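6-phosphogluconate dehydrogenase, NAD-binding (Mycolicibacterium smegmatis MC2 155, PDB 6SMT) binds NADPH and acts as an S-enantioselective imine reductase, probably delivering hydride from the bound cofactor to the imine carbon of its substrates. Local coordinates at residues B[13-17]-B[62-66]; B[68-74]-B[94-100]. Where two conformers were deposited one is given. Residue numbers count along the deposited sequence, not the author numbering.

Contact 1 of 2, residues B[13-17]-B[62-66]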
loop_
_atom_site.group_PDB
_atom_site.type_symbol
_atom_site.label_atom_id
_atom_site.label_comp_id
_atom_site.label_asym_id
_atom_site.label_seq_id
_atom_site.Cartn_x
_atom_site.Cartn_y
_atom_site.Cartn_z
ATOM N N VAL B 13 -5.789 29.898 -20.357
ATOM C CA VAL B 13 -6.208 29.023 -19.225
ATOM C C VAL B 13 -6.303 29.851 -17.961
ATOM O O VAL B 13 -5.432 30.657 -17.661
ATOM C CB VAL B 13 -5.270 27.824 -19.052
ATOM C CG1 VAL B 13 -5.896 26.841 -18.077
ATOM C CG2 VAL B 13 -4.950 27.151 -20.390
ATOM N N THR B 14 -7.342 29.614 -17.188
ATOM C CA THR B 14 -7.486 30.168 -15.849
ATOM C C THR B 14 -7.353 29.038 -14.834
ATOM O O THR B 14 -7.906 27.950 -15.057
ATOM C CB THR B 14 -8.812 30.865 -15.617
ATOM O OG1 THR B 14 -8.767 32.044 -16.443
ATOM C CG2 THR B 14 -9.049 31.298 -14.196
ATOM N N VAL B 15 -6.589 29.246 -13.780
ATOM C CA VAL B 15 -6.560 28.337 -12.609
ATOM C C VAL B 15 -7.199 29.061 -11.452
ATOM O O VAL B 15 -6.749 30.116 -11.057
ATOM C CB VAL B 15 -5.149 27.854 -12.274
ATOM C CG1 VAL B 15 -5.206 26.874 -11.130
ATOM C CG2 VAL B 15 -4.485 27.204 -13.469
ATOM N N LEU B 16 -8.222 28.477 -10.853
ATOM C CA LEU B 16 -8.915 28.926 -9.633
ATOM C C LEU B 16 -8.531 27.944 -8.525
ATOM O O LEU B 16 -8.907 26.758 -8.604
ATOM C CB LEU B 16 -10.422 29.026 -9.814
ATOM C CG LEU B 16 -10.855 29.943 -10.953
ATOM C CD1 LEU B 16 -11.255 29.205 -12.185
ATOM C CD2 LEU B 16 -11.996 30.901 -10.565
ATOM N N GLY B 17 -7.834 28.442 -7.532
ATOM C CA GLY B 17 -7.331 27.677 -6.426
ATOM C C GLY B 17 -5.829 27.535 -6.503
ATOM O O GLY B 17 -5.288 26.981 -7.482
ATOM N N ALA B 62 -14.210 37.447 -13.153
ATOM C CA ALA B 62 -13.175 38.049 -14.007
ATOM C C ALA B 62 -12.111 37.017 -14.410
ATOM O O ALA B 62 -11.698 37.015 -15.575
ATOM C CB ALA B 62 -12.522 39.219 -13.316
ATOM N N ALA B 63 -11.813 36.114 -13.499
ATOM C CA ALA B 63 -10.827 35.040 -13.807
ATOM C C ALA B 63 -11.362 34.153 -14.933
ATOM O O ALA B 63 -10.622 33.886 -15.872
ATOM C CB ALA B 63 -10.535 34.299 -12.541
ATOM N N ILE B 64 -12.571 33.652 -14.793
ATOM C CA ILE B 64 -13.161 32.732 -15.786
ATOM C C ILE B 64 -13.364 33.469 -17.119
ATOM O O ILE B 64 -13.036 32.971 -18.188
ATOM C CB ILE B 64 -14.420 32.072 -15.212
ATOM C CG1 ILE B 64 -13.978 31.099 -14.124
ATOM C CG2 ILE B 64 -15.198 31.403 -16.319
ATOM C CD1 ILE B 64 -15.090 30.527 -13.371
ATOM N N ALA B 65 -13.801 34.741 -17.045
ATOM C CA ALA B 65 -14.022 35.479 -18.309
ATOM C C ALA B 65 -12.754 35.746 -19.074
ATOM O O ALA B 65 -12.846 36.030 -20.298
ATOM C CB ALA B 65 -14.726 36.796 -17.986
ATOM N N ALA B 66 -11.569 35.631 -18.465
ATOM C CA ALA B 66 -10.287 35.906 -19.117
ATOM C C ALA B 66 -9.882 34.813 -20.104
ATOM O O ALA B 66 -9.005 35.046 -20.947
ATOM C CB ALA B 66 -9.248 36.109 -18.097
#

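Contact 2 of 2, residues B[68-74]-B[94-100]. With NDP (NADPH dihydro-nicotinamide-adenine-dinucleotide phosphate), chain L.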
loop_
_atom_site.group_PDB
_atom_site.type_symbol
_atom_site.label_atom_id
_atom_site.label_comp_id
_atom_site.label_asym_id
_atom_site.label_seq_id
_atom_site.Cartn_x
_atom_site.Cartn_y
_atom_site.Cartn_z
ATOM N N ASP B 68 -10.514 30.717 -22.240
ATOM C CA ASP B 68 -11.408 29.726 -22.888
ATOM C C ASP B 68 -11.620 28.517 -21.979
ATOM O O ASP B 68 -12.686 27.897 -22.084
ATOM C CB ASP B 68 -10.824 29.261 -24.203
ATOM C CG ASP B 68 -10.747 30.366 -25.253
ATOM O OD1 ASP B 68 -11.557 31.289 -25.160
ATOM O OD2 ASP B 68 -9.940 30.201 -26.140
ATOM N N LEU B 69 -10.727 28.283 -21.032
ATOM C CA LEU B 69 -10.676 27.054 -20.196
ATOM C C LEU B 69 -10.365 27.456 -18.799
ATOM O O LEU B 69 -9.378 28.172 -18.602
ATOM C CB LEU B 69 -9.594 26.136 -20.759
ATOM C CG LEU B 69 -9.355 24.841 -20.011
ATOM C CD1 LEU B 69 -10.586 23.949 -20.103
ATOM C CD2 LEU B 69 -8.173 24.082 -20.573
ATOM N N ALA B 70 -11.137 26.998 -17.830
ATOM C CA ALA B 70 -10.961 27.275 -16.414
ATOM C C ALA B 70 -10.786 25.953 -15.633
ATOM O O ALA B 70 -11.620 25.075 -15.833
ATOM C CB ALA B 70 -12.069 28.054 -15.792
ATOM N N LEU B 71 -9.699 25.832 -14.885
ATOM C CA LEU B 71 -9.457 24.667 -14.024
ATOM C C LEU B 71 -9.760 25.055 -12.599
ATOM O O LEU B 71 -9.227 26.119 -12.133
ATOM C CB LEU B 71 -7.996 24.216 -14.125
ATOM C CG LEU B 71 -7.470 24.054 -15.528
ATOM C CD1 LEU B 71 -6.025 23.545 -15.487
ATOM C CD2 LEU B 71 -8.313 23.155 -16.385
ATOM N N VAL B 72 -10.575 24.304 -11.865
ATOM C CA VAL B 72 -10.924 24.610 -10.474
ATOM C C VAL B 72 -10.306 23.563 -9.537
ATOM O O VAL B 72 -10.683 22.405 -9.586
ATOM C CB VAL B 72 -12.427 24.752 -10.262
ATOM C CG1 VAL B 72 -12.663 25.285 -8.887
ATOM C CG2 VAL B 72 -13.106 25.595 -11.352
ATOM N N ASN B 73 -9.277 23.967 -8.804
ATOM C CA ASN B 73 -8.421 23.042 -8.029
ATOM C C ASN B 73 -8.431 23.463 -6.574
ATOM O O ASN B 73 -7.518 24.214 -6.159
ATOM C CB ASN B 73 -7.043 22.963 -8.654
ATOM C CG ASN B 73 -6.128 21.972 -7.972
ATOM O OD1 ASN B 73 -5.134 22.377 -7.353
ATOM N ND2 ASN B 73 -6.489 20.683 -8.019
ATOM N N VAL B 74 -9.441 23.052 -5.832
ATOM C CA VAL B 74 -9.653 23.443 -4.438
ATOM C C VAL B 74 -10.006 22.201 -3.623
ATOM O O VAL B 74 -10.088 21.101 -4.164
ATOM C CB VAL B 74 -10.691 24.566 -4.350
ATOM C CG1 VAL B 74 -10.176 25.855 -4.955
ATOM C CG2 VAL B 74 -12.001 24.154 -4.950
ATOM N N ARG B 94 -17.794 28.944 -22.283
ATOM C CA ARG B 94 -16.429 28.523 -21.944
ATOM C C ARG B 94 -16.489 27.109 -21.382
ATOM O O ARG B 94 -17.533 26.556 -21.190
ATOM C CB ARG B 94 -15.884 29.482 -20.896
ATOM C CG ARG B 94 -15.745 30.925 -21.406
ATOM C CD ARG B 94 -15.285 31.930 -20.379
ATOM N NE ARG B 94 -15.567 33.286 -20.870
ATOM C CZ ARG B 94 -14.830 33.933 -21.713
ATOM N NH1 ARG B 94 -13.622 33.483 -22.007
ATOM N NH2 ARG B 94 -15.228 35.126 -22.170
ATOM N N THR B 95 -15.324 26.549 -21.112
ATOM C CA THR B 95 -15.197 25.186 -20.542
ATOM C C THR B 95 -14.639 25.287 -19.152
ATOM O O THR B 95 -13.631 25.964 -18.932
ATOM C CB THR B 95 -14.240 24.330 -21.384
ATOM O OG1 THR B 95 -14.848 24.223 -22.684
ATOM C CG2 THR B 95 -14.102 22.920 -20.808
ATOM N N VAL B 96 -15.256 24.609 -18.188
ATOM C CA VAL B 96 -14.767 24.551 -16.797
ATOM C C VAL B 96 -14.383 23.091 -16.571
ATOM O O VAL B 96 -15.143 22.172 -16.952
ATOM C CB VAL B 96 -15.878 24.916 -15.810
ATOM C CG1 VAL B 96 -15.461 24.648 -14.387
ATOM C CG2 VAL B 96 -16.269 26.382 -16.017
ATOM N N ILE B 97 -13.204 22.852 -15.997
ATOM C CA ILE B 97 -12.803 21.492 -15.596
ATOM C C ILE B 97 -12.637 21.505 -14.096
ATOM O O ILE B 97 -11.770 22.207 -13.540
ATOM C CB ILE B 97 -11.532 21.021 -16.309
ATOM C CG1 ILE B 97 -11.753 21.087 -17.818
ATOM C CG2 ILE B 97 -11.145 19.645 -15.833
ATOM C CD1 ILE B 97 -10.563 20.570 -18.633
ATOM N N GLY B 98 -13.383 20.654 -13.409
ATOM C CA GLY B 98 -13.238 20.468 -11.978
ATOM C C GLY B 98 -12.062 19.552 -11.755
ATOM O O GLY B 98 -12.013 18.489 -12.366
ATOM N N LEU B 99 -11.133 19.950 -10.929
ATOM C CA LEU B 99 -9.969 19.123 -10.535
ATOM C C LEU B 99 -9.922 19.107 -9.030
ATOM O O LEU B 99 -8.833 19.251 -8.425
ATOM C CB LEU B 99 -8.666 19.680 -11.168
ATOM C CG LEU B 99 -8.614 19.607 -12.658
ATOM C CD1 LEU B 99 -7.330 20.319 -13.133
ATOM C CD2 LEU B 99 -8.651 18.202 -13.198
ATOM N N SER B 100 -11.010 18.905 -8.347
ATOM C CA SER B 100 -11.128 18.960 -6.892
ATOM C C SER B 100 -11.744 17.660 -6.409
ATOM O O SER B 100 -12.876 17.320 -6.847
ATOM C CB SER B 100 -11.995 20.167 -6.476
ATOM O OG SER B 100 -11.411 21.389 -7.010
HETATM P PA NDP L . -6.346 21.747 -0.642
HETATM O O1A NDP L . -7.102 20.486 -0.945
HETATM O O2A NDP L . -5.746 21.959 0.712
HETATM O O5B NDP L . -7.259 22.980 -1.040
HETATM C C5B NDP L . -6.713 24.292 -0.813
HETATM C C4B NDP L . -7.305 25.235 -1.830
HETATM O O4B NDP L . -8.755 25.283 -1.709
HETATM C C3B NDP L . -6.830 26.685 -1.612
HETATM O O3B NDP L . -6.755 27.382 -2.841
HETATM C C2B NDP L . -7.947 27.230 -0.749
HETATM O O2B NDP L . -8.143 28.641 -0.727
HETATM C C1B NDP L . -9.122 26.635 -1.499
HETATM N N9A NDP L . -10.384 26.661 -0.767
HETATM C C8A NDP L . -10.736 25.943 0.352
HETATM N N7A NDP L . -11.964 26.190 0.747
HETATM C C5A NDP L . -12.451 27.131 -0.145
HETATM C C6A NDP L . -13.673 27.845 -0.250
HETATM N N6A NDP L . -14.728 27.631 0.531
HETATM N N1A NDP L . -13.783 28.732 -1.262
HETATM C C2A NDP L . -12.758 28.928 -2.094
HETATM N N3A NDP L . -11.558 28.337 -2.077
HETATM C C4A NDP L . -11.462 27.465 -1.066
HETATM O O3 NDP L . -5.135 22.005 -1.661
HETATM P PN NDP L . -4.274 21.233 -2.708
HETATM O O1N NDP L . -3.685 22.231 -3.601
HETATM O O2N NDP L . -3.354 20.310 -1.993
HETATM O O5D NDP L . -5.301 20.276 -3.492
HETATM C C5D NDP L . -6.304 20.824 -4.340
HETATM C C4D NDP L . -7.109 19.659 -4.860
HETATM O O4D NDP L . -6.222 18.833 -5.658
HETATM C C3D NDP L . -7.745 18.744 -3.804
HETATM O O3D NDP L . -9.068 18.347 -4.145
HETATM C C2D NDP L . -6.819 17.541 -3.809
HETATM O O2D NDP L . -7.408 16.309 -3.401
HETATM C C1D NDP L . -6.328 17.473 -5.231
HETATM N N1N NDP L . -4.997 16.852 -5.380
HETATM C C2N NDP L . -3.930 17.318 -4.660
HETATM C C3N NDP L . -2.719 16.713 -4.712
HETATM C C7N NDP L . -1.557 17.191 -3.936
HETATM O O7N NDP L . -0.513 16.508 -4.040
HETATM N N7N NDP L . -1.600 18.291 -3.203
HETATM C C4N NDP L . -2.532 15.523 -5.516
HETATM C C5N NDP L . -3.673 15.107 -6.306
HETATM C C6N NDP L . -4.815 15.758 -6.262
HETATM P P2B NDP L . -7.190 29.498 0.274
HETATM O O1X NDP L . -7.892 30.889 0.304
HETATM O O2X NDP L . -7.267 28.816 1.637
HETATM O O3X NDP L . -5.803 29.529 -0.230
HETATM O O HOH W 1 -13.779 26.715 -24.137
HETATM O O HOH W 2 -11.197 34.146 -23.809
#

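Contact 1 of 2, residues B[13-17]-B[62-66]
Thr-14, Ala-63 and Leu-16 have the most surface buried here, in a contact of 186 Å² between strand 13-16 and the last part of helix 60-65. The backbones come nearest at Thr-14 and Ile-64, with CA atoms 6.2 Å apart, close enough for short side chains to bridge the space. Thr-14 points its CA-to-CB bond at the helix, and its OG1 donates a hydrogen bond to Ala-63 O at 2.7 Å; the same OG1 is also hydrogen-bonded to Ser-67 OG. That carbonyl of Ala-63 also accepts a backbone bond from Ala-66 N (3.3 Å, N to O), so it serves both the backbone turn of 63-66 and the strand. The methyl of Thr-14 completes the fit, with CG2 3.7 Å from Ala-63 CB.

Two residues on, the alternation of the strand brings Leu-16 to the same face. Its CD1 packs 3.8 Å from Ile-64 CG1 and its CD2 lies 4.2 Å from Ala-63 CB, a purely apolar contact. Val-13 and Val-15 point the other way, and Val-15 meets Ser-26 and Leu-29 of helix 20-31. The arrangement is thus a helix packed on one face of a Rossmann-type sheet, where Trp-39 of strand 35-39 touches Leu-16 and Ala-63, while Ala-70 of strand 69-72 touches Leu-16 and Ile-64.

Contact 2 of 2, residues B[68-74]-B[94-100]
Parallel strands 69-72 and 95-98 run 4.7 Å apart at closest axis approach, their directions 20° apart, and bury 625 Å² between the two segments. Backbone bonds alternate in the parallel pattern: Thr-95 N to Asp-68 O (3.1 Å), Ala-70 N to Thr-95 O (2.9 Å), Ile-97 N to Ala-70 O (2.7 Å), Val-72 N to Ile-97 O (2.9 Å) and Leu-99 N to Val-72 O (2.8 Å). N-H...O angles of 156-169° support all five.

Beyond the strands, side chains take over. Ser-100 OG donates to Val-72 O (2.9 Å) and accepts from Val-74 N (2.8 Å, 176°). Asn-73 ND2 donates to Leu-99 O (2.8 Å) and makes a weak bond to O4D of NADPH (3.0 Å, 134°), while Val-74 O lies 2.9 Å from the cofactor's O3D. The pairing therefore ends in the observed NADPH pocket, at the strand C-termini as in Rossmann folds.

At the other end, Asp-68 OD1 and Arg-94 NH1 stand 4.4 Å apart, too far for a salt bridge; one water links them, and Arg-94 NH1 also bonds to Ser-67 O. A second water joins Asp-68 O to Thr-95 OG1, which bonds to His-152 too.

Helix 77-87 connects the strands as a beta-alpha-beta unit. Strands 12-16 and 120-126 flank the pair in the sheet; Leu-71 meets helix 20-31, and Leu-69 and Ile-97 meet helix 146-156.

In the fold
Contacts 1 and 2 are both largely buried, with centres about 8 Å apart, and share one sheet: strand 12-16 of contact 1 is the neighbour of strand 69-72 of contact 2. Thr-14 O to Leu-71 N and Leu-16 O to Asn-73 N, each 2.8 Å, are probable hydrogen bonds joining them. Contact 1 sets a helix against a sheet face through side chains and a single hydrogen bond, whereas contact 2 is edge-to-edge strand pairing, with over three times the buried area and mainly backbone bonds. Exposed Ala-66 and Asp-68 mark the surface ends. Gly-17, just beyond the contacting residues of contact 1, touches NADPH; contact 2 itself reaches it through Asn-73, Val-74, Leu-99 and Ser-100.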